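PDB 3UBH: neural-cadherin from Drosophila melanogaster, which mediates calcium-dependent, homophilic cell-cell adhesion as a transmembrane cadherin, here represented by four consecutive repeats of its ectodomain. Local coordinates for residues T39-D44 with W77-N82; D103-P108 with A188-G193; I228-K233 with T315-N320; S236-I241 with G272-A277; P322-P327 with V347-S352. All coordinates share one frame; numbering follows the deposited sequence.

Interaction 1: T39-D44 with W77-N82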
# COMPACT_ATOMS: atom_id res chain seq x y z
N THR A 39 42.72 7.58 3.94
CA THR A 39 41.39 7.15 4.34
C THR A 39 40.40 7.15 3.19
O THR A 39 40.61 7.80 2.16
CB THR A 39 40.83 7.98 5.50
OG1 THR A 39 40.87 9.37 5.13
CG2 THR A 39 41.64 7.76 6.77
N PHE A 40 39.31 6.40 3.38
CA PHE A 40 38.35 6.12 2.32
C PHE A 40 36.97 6.70 2.59
O PHE A 40 36.55 6.86 3.75
CB PHE A 40 38.20 4.61 2.16
CG PHE A 40 39.43 3.93 1.67
CD1 PHE A 40 39.56 3.59 0.32
CD2 PHE A 40 40.47 3.61 2.54
CE1 PHE A 40 40.71 2.95 -0.15
CE2 PHE A 40 41.61 2.97 2.08
CZ PHE A 40 41.74 2.64 0.73
N LYS A 41 36.26 7.00 1.51
CA LYS A 41 34.88 7.46 1.57
C LYS A 41 34.24 7.15 0.22
O LYS A 41 34.88 7.30 -0.82
CB LYS A 41 34.85 8.96 1.89
CG LYS A 41 33.47 9.52 2.10
CD LYS A 41 33.53 11.05 2.17
CE LYS A 41 32.27 11.70 1.61
NZ LYS A 41 32.17 11.54 0.12
N ILE A 42 32.99 6.71 0.22
CA ILE A 42 32.33 6.35 -1.03
C ILE A 42 32.03 7.64 -1.78
O ILE A 42 31.76 8.66 -1.15
CB ILE A 42 31.06 5.44 -0.81
CG1 ILE A 42 30.70 4.69 -2.11
CG2 ILE A 42 29.87 6.22 -0.23
CD1 ILE A 42 29.65 3.63 -1.97
N ARG A 43 32.09 7.61 -3.11
CA ARG A 43 31.84 8.82 -3.88
C ARG A 43 30.37 9.23 -3.88
O ARG A 43 30.07 10.41 -3.72
CB ARG A 43 32.40 8.70 -5.31
CG ARG A 43 32.30 9.99 -6.15
CD ARG A 43 33.62 10.31 -6.87
NE ARG A 43 33.74 9.96 -8.30
CZ ARG A 43 32.78 9.46 -9.09
NH1 ARG A 43 31.56 9.21 -8.62
NH2 ARG A 43 33.06 9.20 -10.36
N ASP A 44 29.46 8.28 -4.07
CA ASP A 44 28.02 8.56 -4.02
C ASP A 44 27.28 7.42 -3.36
O ASP A 44 27.83 6.33 -3.20
CB ASP A 44 27.43 8.79 -5.43
CG ASP A 44 28.38 9.57 -6.34
OD1 ASP A 44 28.26 10.82 -6.43
OD2 ASP A 44 29.26 8.90 -6.95
N TRP A 77 32.25 4.21 -6.97
CA TRP A 77 33.50 4.94 -6.88
C TRP A 77 33.87 5.23 -5.44
O TRP A 77 33.01 5.34 -4.57
CB TRP A 77 33.39 6.23 -7.68
CG TRP A 77 33.53 5.99 -9.13
CD1 TRP A 77 32.54 5.64 -10.00
CD2 TRP A 77 34.74 6.05 -9.89
NE1 TRP A 77 33.05 5.50 -11.27
CE2 TRP A 77 34.40 5.74 -11.23
CE3 TRP A 77 36.08 6.34 -9.58
CZ2 TRP A 77 35.34 5.71 -12.25
CZ3 TRP A 77 37.01 6.30 -10.59
CH2 TRP A 77 36.64 5.99 -11.91
N VAL A 78 35.17 5.37 -5.20
CA VAL A 78 35.65 5.61 -3.85
C VAL A 78 36.68 6.73 -3.85
O VAL A 78 37.60 6.74 -4.69
CB VAL A 78 36.21 4.30 -3.26
CG1 VAL A 78 37.40 4.56 -2.39
CG2 VAL A 78 35.11 3.58 -2.48
N ILE A 79 36.52 7.68 -2.94
CA ILE A 79 37.49 8.77 -2.79
C ILE A 79 38.50 8.33 -1.75
O ILE A 79 38.13 7.77 -0.73
CB ILE A 79 36.82 10.11 -2.37
CG1 ILE A 79 35.78 10.56 -3.41
CG2 ILE A 79 37.86 11.21 -2.18
CD1 ILE A 79 34.82 11.63 -2.91
N ILE A 80 39.78 8.57 -2.02
CA ILE A 80 40.84 8.21 -1.08
C ILE A 80 41.70 9.43 -0.76
O ILE A 80 42.34 9.97 -1.65
CB ILE A 80 41.74 7.11 -1.65
CG1 ILE A 80 40.88 5.93 -2.10
CG2 ILE A 80 42.74 6.66 -0.60
CD1 ILE A 80 41.55 5.04 -3.09
N THR A 81 41.71 9.84 0.50
CA THR A 81 42.30 11.13 0.89
C THR A 81 43.53 10.99 1.78
O THR A 81 43.65 10.01 2.53
CB THR A 81 41.27 12.02 1.63
OG1 THR A 81 40.09 12.15 0.83
CG2 THR A 81 41.81 13.41 1.88
N ASN A 82 44.42 11.98 1.70
CA ASN A 82 45.59 12.10 2.57
C ASN A 82 46.01 13.56 2.75
O ASN A 82 46.54 14.17 1.82
CB ASN A 82 46.74 11.28 2.02
CG ASN A 82 47.90 11.19 2.98
OD1 ASN A 82 47.82 11.64 4.13
ND2 ASN A 82 49.00 10.62 2.51
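The guanidinium of R43 lies flat over one face of the W77 indole, the two planes 8° apart. NH2 of R43 reaches to 3.5 Å from CG of W77, and CZ of R43 stands 4.0 Å from the centre of the five-membered ring, a cation-pi stack shifted toward the rim. At the guanidinium edge, NH1 of R43 forms a salt bridge with OD2 of D44 at 2.9 Å, although its hydrogen bond is bent and weak. R43 leaves the strand with CG anti to the backbone N (chi1 -175°), and bends at chi2 and chi3 fold its end back onto the indole. The F40 ring has CG2 of I80 over one face and CG1 of I80 3.6 Å from CE1 of F40, while CG1 of V78 touches its edge, 3.6 Å from CD1 of F40. These clusters belong to the antiparallel pairing of strands 39-42 and 73-81, at the margin of the mixed four-stranded sheet of a cadherin repeat, a Greek-key sandwich. T39 with T81 and K41 with I79 are its hydrogen-bonded pairs. N of R43 continues the series to O of W77 at 2.9 Å. F40, I42, V78 and I80 share the sheet face that meets V51, whereas K41 and I79 stand side by side on the other face. There the bent lysine chain brings NZ of K41 to 3.2 Å from O of I42, a hydrogen bond.

Interaction 2: D103-P108 with A188-G193. With CA (calcium ion), chain C; CA (calcium ion), chain D; CA (calcium ion), chain B.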
# COMPACT_ATOMS: atom_id res chain seq x y z
N ASP A 103 25.32 -15.94 -8.49
CA ASP A 103 24.02 -16.44 -8.07
C ASP A 103 24.11 -17.55 -7.03
O ASP A 103 25.00 -18.40 -7.08
CB ASP A 103 23.21 -16.94 -9.29
CG ASP A 103 21.73 -17.12 -8.98
OD1 ASP A 103 21.21 -16.50 -8.02
OD2 ASP A 103 21.07 -17.89 -9.70
N VAL A 104 23.19 -17.52 -6.08
CA VAL A 104 22.99 -18.62 -5.17
C VAL A 104 21.49 -18.91 -5.20
O VAL A 104 20.67 -17.99 -5.22
CB VAL A 104 23.42 -18.26 -3.71
CG1 VAL A 104 23.14 -19.42 -2.74
CG2 VAL A 104 24.89 -17.90 -3.64
N ASN A 105 21.14 -20.19 -5.22
CA ASN A 105 19.76 -20.62 -5.09
C ASN A 105 19.21 -20.29 -3.70
O ASN A 105 19.22 -21.14 -2.80
CB ASN A 105 19.65 -22.10 -5.39
CG ASN A 105 18.22 -22.55 -5.60
OD1 ASN A 105 17.30 -22.06 -4.94
ND2 ASN A 105 18.02 -23.49 -6.51
N ASP A 106 18.70 -19.07 -3.52
CA ASP A 106 18.38 -18.55 -2.19
C ASP A 106 16.94 -18.08 -2.03
O ASP A 106 16.56 -17.57 -0.96
CB ASP A 106 19.34 -17.40 -1.84
CG ASP A 106 19.15 -16.17 -2.73
OD1 ASP A 106 18.89 -16.30 -3.95
OD2 ASP A 106 19.27 -15.05 -2.20
N GLU A 107 16.15 -18.23 -3.09
CA GLU A 107 14.75 -17.81 -3.08
C GLU A 107 13.85 -19.01 -3.31
O GLU A 107 14.09 -19.80 -4.22
CB GLU A 107 14.50 -16.77 -4.17
CG GLU A 107 15.52 -15.64 -4.26
CD GLU A 107 15.61 -14.77 -3.02
OE1 GLU A 107 14.64 -14.70 -2.25
OE2 GLU A 107 16.66 -14.13 -2.83
N PRO A 108 12.79 -19.15 -2.49
CA PRO A 108 11.87 -20.30 -2.57
C PRO A 108 10.96 -20.22 -3.78
O PRO A 108 10.71 -19.12 -4.27
CB PRO A 108 11.03 -20.16 -1.30
CG PRO A 108 11.02 -18.68 -1.01
CD PRO A 108 12.39 -18.20 -1.43
N ALA A 188 5.29 -27.66 -4.01
CA ALA A 188 6.29 -27.68 -5.04
C ALA A 188 7.59 -27.33 -4.36
O ALA A 188 7.63 -26.43 -3.51
CB ALA A 188 5.96 -26.68 -6.11
N GLU A 189 8.66 -28.04 -4.71
CA GLU A 189 9.97 -27.74 -4.12
C GLU A 189 11.06 -27.54 -5.17
O GLU A 189 10.97 -28.07 -6.28
CB GLU A 189 10.36 -28.79 -3.06
CG GLU A 189 10.58 -30.19 -3.61
CD GLU A 189 10.94 -31.22 -2.55
OE1 GLU A 189 11.51 -32.27 -2.92
OE2 GLU A 189 10.65 -30.99 -1.34
N ASP A 190 12.08 -26.77 -4.81
CA ASP A 190 13.21 -26.52 -5.69
C ASP A 190 14.38 -27.34 -5.15
O ASP A 190 14.92 -27.04 -4.09
CB ASP A 190 13.54 -25.02 -5.72
CG ASP A 190 14.78 -24.70 -6.53
OD1 ASP A 190 15.28 -25.57 -7.26
OD2 ASP A 190 15.24 -23.55 -6.42
N GLN A 191 14.75 -28.38 -5.89
CA GLN A 191 15.71 -29.34 -5.37
C GLN A 191 17.15 -28.94 -5.64
O GLN A 191 18.09 -29.63 -5.23
CB GLN A 191 15.41 -30.74 -5.88
CG GLN A 191 14.17 -31.31 -5.22
CD GLN A 191 13.88 -32.74 -5.57
OE1 GLN A 191 14.57 -33.35 -6.38
NE2 GLN A 191 12.84 -33.30 -4.97
N ASN A 192 17.34 -27.81 -6.32
CA ASN A 192 18.67 -27.27 -6.48
C ASN A 192 19.04 -26.34 -5.34
O ASN A 192 20.20 -25.93 -5.22
CB ASN A 192 18.82 -26.59 -7.85
CG ASN A 192 19.15 -27.58 -8.96
OD1 ASN A 192 18.99 -28.79 -8.82
ND2 ASN A 192 19.62 -27.05 -10.08
N GLY A 193 18.07 -26.04 -4.48
CA GLY A 193 18.31 -25.23 -3.26
C GLY A 193 17.77 -25.84 -1.97
O GLY A 193 16.69 -26.44 -1.96
CA CA C . 19.74 -16.36 -6.22
CA CA D . 15.06 -21.42 -5.66
CA CA B . 18.56 -13.26 -3.67
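N105 and D190 meet at a cadherin interdomain junction, where the linker of one repeat and a loop of the next share a calcium ion. Residues 103-107 form this linker, an acidic DXND-type sequence, and D190 stands at the start of a type I turn that runs to G193. OD1 of N105 and OD2 of D190 both bind the calcium of chain D, at 2.4 Å from N105 OD1. The carbonyl O of E107 is a third ligand, and D139, D141 and Q201 complete the site. The amide of N105 has a second task: its ND2 donates to OD2 of D190 at 2.8 Å. That oxygen lies nearly in the amide plane, whereas ND2 meets the carboxylate on its syn side, 33° out of plane. Metal and hydrogen bond together fix which way the amide is turned. N105 holds CG opposite the backbone N (chi1 -166°), which sends the amide toward the D190-G193 turn. The second oxygen, OD1 of D190, accepts from N of N192 at 3.2 Å, an Asx turn that holds the carboxylate while OD2 serves the metal. D106 bridges the two remaining ions, OD1 to the calcium of chain C and OD2 to that of chain B, where OE2 of E107 joins it. Three calcium ions along a short stretch are typical of the canonical cadherin linker, which usually stiffens the connection between successive repeats.

Interaction 3: I228-K233 with T315-N320. With CA (calcium ion), chain F; CA (calcium ion), chain E; CA (calcium ion), chain G.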
# COMPACT_ATOMS: atom_id res chain seq x y z
N ILE A 228 -12.32 4.84 -1.64
CA ILE A 228 -12.63 5.92 -2.58
C ILE A 228 -12.94 7.23 -1.86
O ILE A 228 -13.37 7.21 -0.71
CB ILE A 228 -13.81 5.56 -3.52
CG1 ILE A 228 -15.11 5.33 -2.72
CG2 ILE A 228 -13.45 4.35 -4.40
CD1 ILE A 228 -16.34 5.11 -3.58
N PRO A 229 -12.68 8.37 -2.52
CA PRO A 229 -13.00 9.65 -1.87
C PRO A 229 -14.48 10.01 -1.97
O PRO A 229 -15.14 9.69 -2.96
CB PRO A 229 -12.15 10.65 -2.64
CG PRO A 229 -12.01 10.07 -4.00
CD PRO A 229 -12.08 8.57 -3.85
N GLU A 230 -14.98 10.70 -0.93
CA GLU A 230 -16.37 11.16 -0.85
C GLU A 230 -16.86 12.02 -2.02
O GLU A 230 -18.06 12.20 -2.21
CB GLU A 230 -16.60 11.92 0.48
CG GLU A 230 -15.98 13.32 0.55
CD GLU A 230 -16.53 14.19 1.67
OE1 GLU A 230 -17.73 14.07 2.00
OE2 GLU A 230 -15.77 15.01 2.22
N ASN A 231 -15.92 12.57 -2.78
CA ASN A 231 -16.28 13.51 -3.83
C ASN A 231 -16.23 12.90 -5.22
O ASN A 231 -16.29 13.62 -6.22
CB ASN A 231 -15.36 14.73 -3.77
CG ASN A 231 -13.92 14.41 -4.17
OD1 ASN A 231 -13.49 13.25 -4.16
ND2 ASN A 231 -13.17 15.45 -4.51
N GLN A 232 -16.12 11.58 -5.30
CA GLN A 232 -15.90 10.98 -6.59
C GLN A 232 -17.21 10.75 -7.36
O GLN A 232 -18.20 10.31 -6.79
CB GLN A 232 -15.01 9.75 -6.45
CG GLN A 232 -15.64 8.40 -6.59
CD GLN A 232 -14.61 7.44 -7.11
OE1 GLN A 232 -13.46 7.45 -6.67
NE2 GLN A 232 -15.00 6.65 -8.09
N LYS A 233 -17.20 11.09 -8.66
CA LYS A 233 -18.43 11.28 -9.44
C LYS A 233 -19.27 10.02 -9.64
O LYS A 233 -18.74 8.91 -9.64
CB LYS A 233 -18.14 11.96 -10.79
N THR A 315 -13.42 8.26 2.18
CA THR A 315 -12.52 9.21 2.85
C THR A 315 -13.00 10.65 2.81
O THR A 315 -13.70 11.06 1.89
CB THR A 315 -11.09 9.15 2.28
OG1 THR A 315 -11.15 9.02 0.85
CG2 THR A 315 -10.32 7.95 2.85
N ASP A 316 -12.61 11.40 3.83
CA ASP A 316 -12.94 12.81 3.97
C ASP A 316 -12.16 13.65 2.96
O ASP A 316 -10.95 13.49 2.81
CB ASP A 316 -12.65 13.26 5.42
CG ASP A 316 -12.85 14.76 5.65
OD1 ASP A 316 -13.79 15.36 5.10
OD2 ASP A 316 -12.06 15.33 6.43
N VAL A 317 -12.86 14.52 2.24
CA VAL A 317 -12.19 15.58 1.50
C VAL A 317 -12.58 16.92 2.12
O VAL A 317 -13.64 17.03 2.76
CB VAL A 317 -12.49 15.57 -0.04
CG1 VAL A 317 -12.34 14.16 -0.60
CG2 VAL A 317 -13.87 16.17 -0.36
N ASN A 318 -11.73 17.91 1.95
CA ASN A 318 -11.98 19.23 2.52
C ASN A 318 -13.02 19.97 1.70
O ASN A 318 -12.71 20.94 1.01
CB ASN A 318 -10.67 20.02 2.61
CG ASN A 318 -10.83 21.32 3.38
OD1 ASN A 318 -11.43 21.35 4.46
ND2 ASN A 318 -10.29 22.40 2.82
N ASP A 319 -14.27 19.50 1.76
CA ASP A 319 -15.36 20.15 1.03
C ASP A 319 -16.11 21.20 1.86
O ASP A 319 -17.05 21.83 1.37
CB ASP A 319 -16.33 19.13 0.38
CG ASP A 319 -16.82 18.06 1.35
OD1 ASP A 319 -16.45 18.08 2.54
OD2 ASP A 319 -17.59 17.17 0.91
N ASN A 320 -15.68 21.42 3.09
CA ASN A 320 -16.35 22.40 3.94
C ASN A 320 -15.47 23.55 4.40
O ASN A 320 -14.32 23.35 4.81
CB ASN A 320 -17.02 21.71 5.12
CG ASN A 320 -18.31 21.04 4.73
OD1 ASN A 320 -19.34 21.69 4.53
ND2 ASN A 320 -18.27 19.71 4.61
CA CA F . -15.45 16.45 4.16
CA CA E . -19.11 16.24 2.17
CA CA G . -12.73 22.29 6.13
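E230 and D319 approach from opposite directions, their carboxylates turned 64° against each other, with two calcium ions between them. Each acid bridges the pair: OE2 of E230 and OD1 of D319 bind the calcium of chain F, OE1 and OD2 that of chain E. With CG between the backbone N and carbonyl carbon (chi1 73°), the extended E230 chain carries its carboxylate alongside the linker backbone. There N of V317 donates to OE2 of E230 at 3.0 Å, on the anti side, while OE1 is hydrogen-bonded to F282. The V317 side chain crosses that of E230 at a slant, CG2 resting 3.7 Å from CG of E230. Its other methyl, CG1, lies 4.1 Å from CB of P229, and N231 crosses at about a right angle. A glycine in place of V317 removes both methyls and would probably leave CG of E230, CB of P229 and N231 without their apolar neighbour. Strand 224-229 runs parallel to the end of strand 305-315, P229 pairing with T315 and E230 N donating to T315 O. At this cadherin site the two ions probably offset the repulsion between E230 and D319, and losing them is likely to drive the acids apart.

Interaction 4: S236-I241 with G272-A277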
# COMPACT_ATOMS: atom_id res chain seq x y z
N SER A 236 -19.13 6.41 -12.07
CA SER A 236 -17.72 6.05 -12.21
C SER A 236 -17.47 4.65 -11.66
O SER A 236 -18.15 4.22 -10.73
CB SER A 236 -16.81 7.06 -11.52
OG SER A 236 -17.12 7.18 -10.14
N ASP A 237 -16.49 3.97 -12.24
CA ASP A 237 -16.18 2.58 -11.90
C ASP A 237 -15.34 2.49 -10.63
O ASP A 237 -14.28 3.11 -10.55
CB ASP A 237 -15.46 1.89 -13.06
CG ASP A 237 -16.22 1.99 -14.37
OD1 ASP A 237 -17.11 1.16 -14.63
OD2 ASP A 237 -15.92 2.93 -15.15
N ILE A 238 -15.81 1.72 -9.66
CA ILE A 238 -15.12 1.59 -8.37
C ILE A 238 -14.16 0.41 -8.35
O ILE A 238 -12.97 0.56 -8.04
CB ILE A 238 -16.12 1.44 -7.20
CG1 ILE A 238 -17.21 2.52 -7.25
CG2 ILE A 238 -15.38 1.46 -5.87
CD1 ILE A 238 -16.70 3.97 -7.26
N ILE A 239 -14.67 -0.78 -8.67
CA ILE A 239 -13.88 -1.99 -8.73
C ILE A 239 -14.60 -2.95 -9.64
O ILE A 239 -15.83 -2.93 -9.73
CB ILE A 239 -13.66 -2.62 -7.32
CG1 ILE A 239 -12.60 -3.73 -7.38
CG2 ILE A 239 -14.98 -3.10 -6.72
CD1 ILE A 239 -12.15 -4.25 -6.04
N SER A 240 -13.85 -3.79 -10.34
CA SER A 240 -14.48 -4.81 -11.17
C SER A 240 -14.21 -6.19 -10.60
O SER A 240 -13.10 -6.52 -10.20
CB SER A 240 -14.00 -4.70 -12.62
OG SER A 240 -12.60 -4.71 -12.68
N ILE A 241 -15.26 -6.99 -10.54
CA ILE A 241 -15.20 -8.29 -9.91
C ILE A 241 -15.46 -9.38 -10.94
O ILE A 241 -16.34 -9.25 -11.80
CB ILE A 241 -16.21 -8.38 -8.75
CG1 ILE A 241 -15.85 -7.36 -7.66
CG2 ILE A 241 -16.24 -9.77 -8.16
CD1 ILE A 241 -17.00 -6.98 -6.76
N GLY A 272 -19.34 -7.47 -14.44
CA GLY A 272 -18.85 -7.40 -13.05
C GLY A 272 -18.33 -6.07 -12.49
O GLY A 272 -17.82 -6.03 -11.36
N ILE A 273 -18.45 -4.98 -13.25
CA ILE A 273 -17.92 -3.69 -12.80
C ILE A 273 -18.85 -3.04 -11.78
O ILE A 273 -20.05 -2.90 -12.03
CB ILE A 273 -17.67 -2.71 -13.98
CG1 ILE A 273 -16.79 -3.35 -15.06
CG2 ILE A 273 -17.04 -1.43 -13.45
CD1 ILE A 273 -16.64 -2.52 -16.35
N VAL A 274 -18.30 -2.66 -10.63
CA VAL A 274 -19.05 -1.93 -9.62
C VAL A 274 -18.97 -0.42 -9.86
O VAL A 274 -17.88 0.13 -10.05
CB VAL A 274 -18.56 -2.24 -8.19
CG1 VAL A 274 -19.23 -1.33 -7.17
CG2 VAL A 274 -18.82 -3.70 -7.85
N LYS A 275 -20.13 0.23 -9.82
CA LYS A 275 -20.22 1.66 -10.02
C LYS A 275 -20.83 2.36 -8.80
O LYS A 275 -21.49 1.72 -7.97
CB LYS A 275 -21.04 1.99 -11.27
CG LYS A 275 -20.26 1.84 -12.57
CD LYS A 275 -21.15 2.02 -13.80
CE LYS A 275 -20.65 1.14 -14.96
NZ LYS A 275 -21.59 1.09 -16.13
N LEU A 276 -20.58 3.66 -8.72
CA LEU A 276 -21.23 4.50 -7.73
C LEU A 276 -22.56 5.02 -8.28
O LEU A 276 -22.63 5.61 -9.37
CB LEU A 276 -20.30 5.65 -7.33
CG LEU A 276 -20.80 6.64 -6.27
CD1 LEU A 276 -21.03 5.94 -4.94
CD2 LEU A 276 -19.81 7.78 -6.10
N ALA A 277 -23.62 4.78 -7.50
CA ALA A 277 -24.99 5.08 -7.92
C ALA A 277 -25.51 6.40 -7.35
O ALA A 277 -26.21 7.15 -8.05
CB ALA A 277 -25.91 3.92 -7.52
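I238 keeps CG1 beside its backbone N (chi1 -50°), and a second turn at chi2 brings CD1 to 4.0 Å from CB of L276. V274, its CG1 pointing opposite the main-chain N (chi1 172°), spreads its two methyls between neighbours: CG1 faces CB of I238, whereas CG2 lies 3.9 Å from CD1 of I241. I239 runs alongside V274, CG2 of I239 4.0 Å from CB of V274. The antiparallel backbones are not in even step. D237 pairs with K275 and S240 with I273, leaving I238 and I239 together opposite V274, a beta bulge. V274 serves both sides of it, its O accepting from N of I238 at 2.6 Å and its N donating to O of I239. Beyond the bulge N of I241 meets O of G272 at 2.9 Å, and G272 has a positive phi (66°), which suits glycine. At the other end N of L276 donates to O of S236. Strands 237-244 and 273-276 are the central pair of an antiparallel sheet in one cadherin repeat, flanked by strands 218-219 and 265-267, while I238, I239 and I241 pack against strand 224-229 of the facing sheet through I228 and Y224.

Interaction 5: P322-P327 with V347-S352. With CA (calcium ion), chain G.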
# COMPACT_ATOMS: atom_id res chain seq x y z
N PRO A 322 -14.81 26.75 7.13
CA PRO A 322 -15.20 27.14 8.50
C PRO A 322 -16.35 28.16 8.47
O PRO A 322 -16.29 29.08 7.66
CB PRO A 322 -13.93 27.80 9.05
CG PRO A 322 -12.81 27.21 8.25
CD PRO A 322 -13.38 26.99 6.87
N LYS A 323 -17.38 27.96 9.29
CA LYS A 323 -18.48 28.95 9.41
C LYS A 323 -18.52 29.57 10.79
O LYS A 323 -18.57 28.86 11.79
CB LYS A 323 -19.86 28.34 9.13
CG LYS A 323 -19.99 27.36 7.95
CD LYS A 323 -21.44 27.39 7.42
CE LYS A 323 -22.07 26.00 7.29
NZ LYS A 323 -21.52 25.17 6.17
N PHE A 324 -18.51 30.90 10.83
CA PHE A 324 -18.65 31.64 12.08
C PHE A 324 -20.07 31.49 12.60
O PHE A 324 -21.02 31.48 11.82
CB PHE A 324 -18.30 33.12 11.88
CG PHE A 324 -16.81 33.37 11.73
CD1 PHE A 324 -16.23 33.47 10.48
CD2 PHE A 324 -16.00 33.50 12.85
CE1 PHE A 324 -14.86 33.68 10.34
CE2 PHE A 324 -14.62 33.72 12.72
CZ PHE A 324 -14.06 33.82 11.46
N GLU A 325 -20.21 31.36 13.92
CA GLU A 325 -21.52 31.17 14.56
C GLU A 325 -22.46 32.36 14.33
O GLU A 325 -23.68 32.19 14.28
CB GLU A 325 -21.36 30.95 16.07
CG GLU A 325 -20.51 29.73 16.46
CD GLU A 325 -20.36 29.58 17.99
OE1 GLU A 325 -20.22 30.62 18.69
OE2 GLU A 325 -20.39 28.42 18.48
N LEU A 326 -21.89 33.56 14.20
CA LEU A 326 -22.67 34.75 13.90
C LEU A 326 -22.28 35.28 12.50
O LEU A 326 -21.19 34.97 12.01
CB LEU A 326 -22.46 35.82 14.98
CG LEU A 326 -22.61 35.43 16.46
CD1 LEU A 326 -22.50 36.65 17.36
CD2 LEU A 326 -23.92 34.72 16.74
N PRO A 327 -23.19 36.03 11.84
CA PRO A 327 -22.79 36.64 10.56
C PRO A 327 -21.86 37.84 10.71
O PRO A 327 -21.15 38.20 9.78
CB PRO A 327 -24.13 37.08 9.95
CG PRO A 327 -25.03 37.28 11.12
CD PRO A 327 -24.60 36.30 12.17
N VAL A 347 -14.67 35.29 19.36
CA VAL A 347 -15.19 34.88 18.07
C VAL A 347 -15.09 33.36 17.95
O VAL A 347 -14.16 32.76 18.50
CB VAL A 347 -14.40 35.62 16.99
CG1 VAL A 347 -14.01 34.72 15.87
CG2 VAL A 347 -15.16 36.80 16.51
N LYS A 348 -16.04 32.72 17.26
CA LYS A 348 -15.96 31.27 17.04
C LYS A 348 -16.52 30.82 15.69
O LYS A 348 -17.53 31.34 15.21
CB LYS A 348 -16.64 30.50 18.18
CG LYS A 348 -16.17 29.06 18.31
CD LYS A 348 -17.08 28.28 19.25
CE LYS A 348 -16.48 26.95 19.61
NZ LYS A 348 -16.80 26.61 21.02
N ALA A 349 -15.85 29.84 15.10
CA ALA A 349 -16.22 29.27 13.80
C ALA A 349 -16.09 27.76 13.84
O ALA A 349 -15.23 27.22 14.54
CB ALA A 349 -15.36 29.86 12.69
N MET A 350 -16.95 27.08 13.08
CA MET A 350 -17.01 25.62 13.07
C MET A 350 -16.86 25.07 11.66
O MET A 350 -17.28 25.71 10.69
CB MET A 350 -18.32 25.14 13.69
CG MET A 350 -18.39 25.31 15.21
SD MET A 350 -17.36 24.11 16.11
CE MET A 350 -15.78 24.98 16.27
N ASP A 351 -16.26 23.89 11.56
CA ASP A 351 -15.96 23.25 10.28
C ASP A 351 -16.43 21.80 10.31
O ASP A 351 -16.04 21.04 11.19
CB ASP A 351 -14.45 23.32 10.01
CG ASP A 351 -14.07 22.98 8.57
OD1 ASP A 351 -14.65 22.04 7.97
OD2 ASP A 351 -13.15 23.65 8.02
N SER A 352 -17.26 21.44 9.33
CA SER A 352 -17.87 20.10 9.21
C SER A 352 -16.90 18.94 8.99
O SER A 352 -17.21 17.80 9.36
CB SER A 352 -18.87 20.09 8.06
OG SER A 352 -19.93 20.97 8.30
CA CA G . -12.73 22.29 6.13
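The carbonyl O of M350 is held by two groups of residues 322-323: N of K323 donates to it at 2.7 Å, and CA of P322 adds a CA-H...O contact at 3.3 Å. N of M350 returns a bond to O of K323, and N of E325 continues the antiparallel pairing to O of K348 at 3.0 Å. On the other face of the sheet from K323, A349 sets its methyl over the F324 ring, CB lying 3.9 Å from the ring centre and 18° off the normal, a CH-pi contact. V347 meets the ring edge instead, its CG1 near the ring plane and 3.4 Å from CE2 of F324. With CG beside the backbone N (chi1 -74°), F324 turns a face of its ring to A349 and its edge to V347. A serine replacing F324 would probably open a gap beside A349 and V347 and leave that methyl without its aromatic partner. At the surface, the E325 carboxylate lies against the aliphatic chain of K348, OE2 of E325 3.4 Å from CD of K348. Toward the repeat junction, CD of P322 sits 3.5 Å from OD2 of D351, whose two oxygens both bind the calcium of chain G. Strand 323-324 thus forms one border of the sheet that continues through strands 343-350, 376-379 and 369-371, with F324 directed at A398, V396 and Y362 of the second sheet of this cadherin repeat.

From the N terminus, interaction 1 closes a loop of 32 residues within the first repeat. Interaction 2, whose nearest atoms are about 21 Å from those of interaction 1, follows in series and ties the linker after that repeat to the second, across 79 residues. Interaction 3 closes the longest loop, 81 residues, bringing the start of the third repeat back to its exit linker; interaction 4, closing 30, is nested inside it. Those two touch, with I228 packed on I238 and Q232 against L276, so the two sheets of this repeat meet there. Interaction 5 closes 19 residues beyond, in series, and opens the fourth repeat. It shares the calcium of chain G with interaction 3, through N320 and D351.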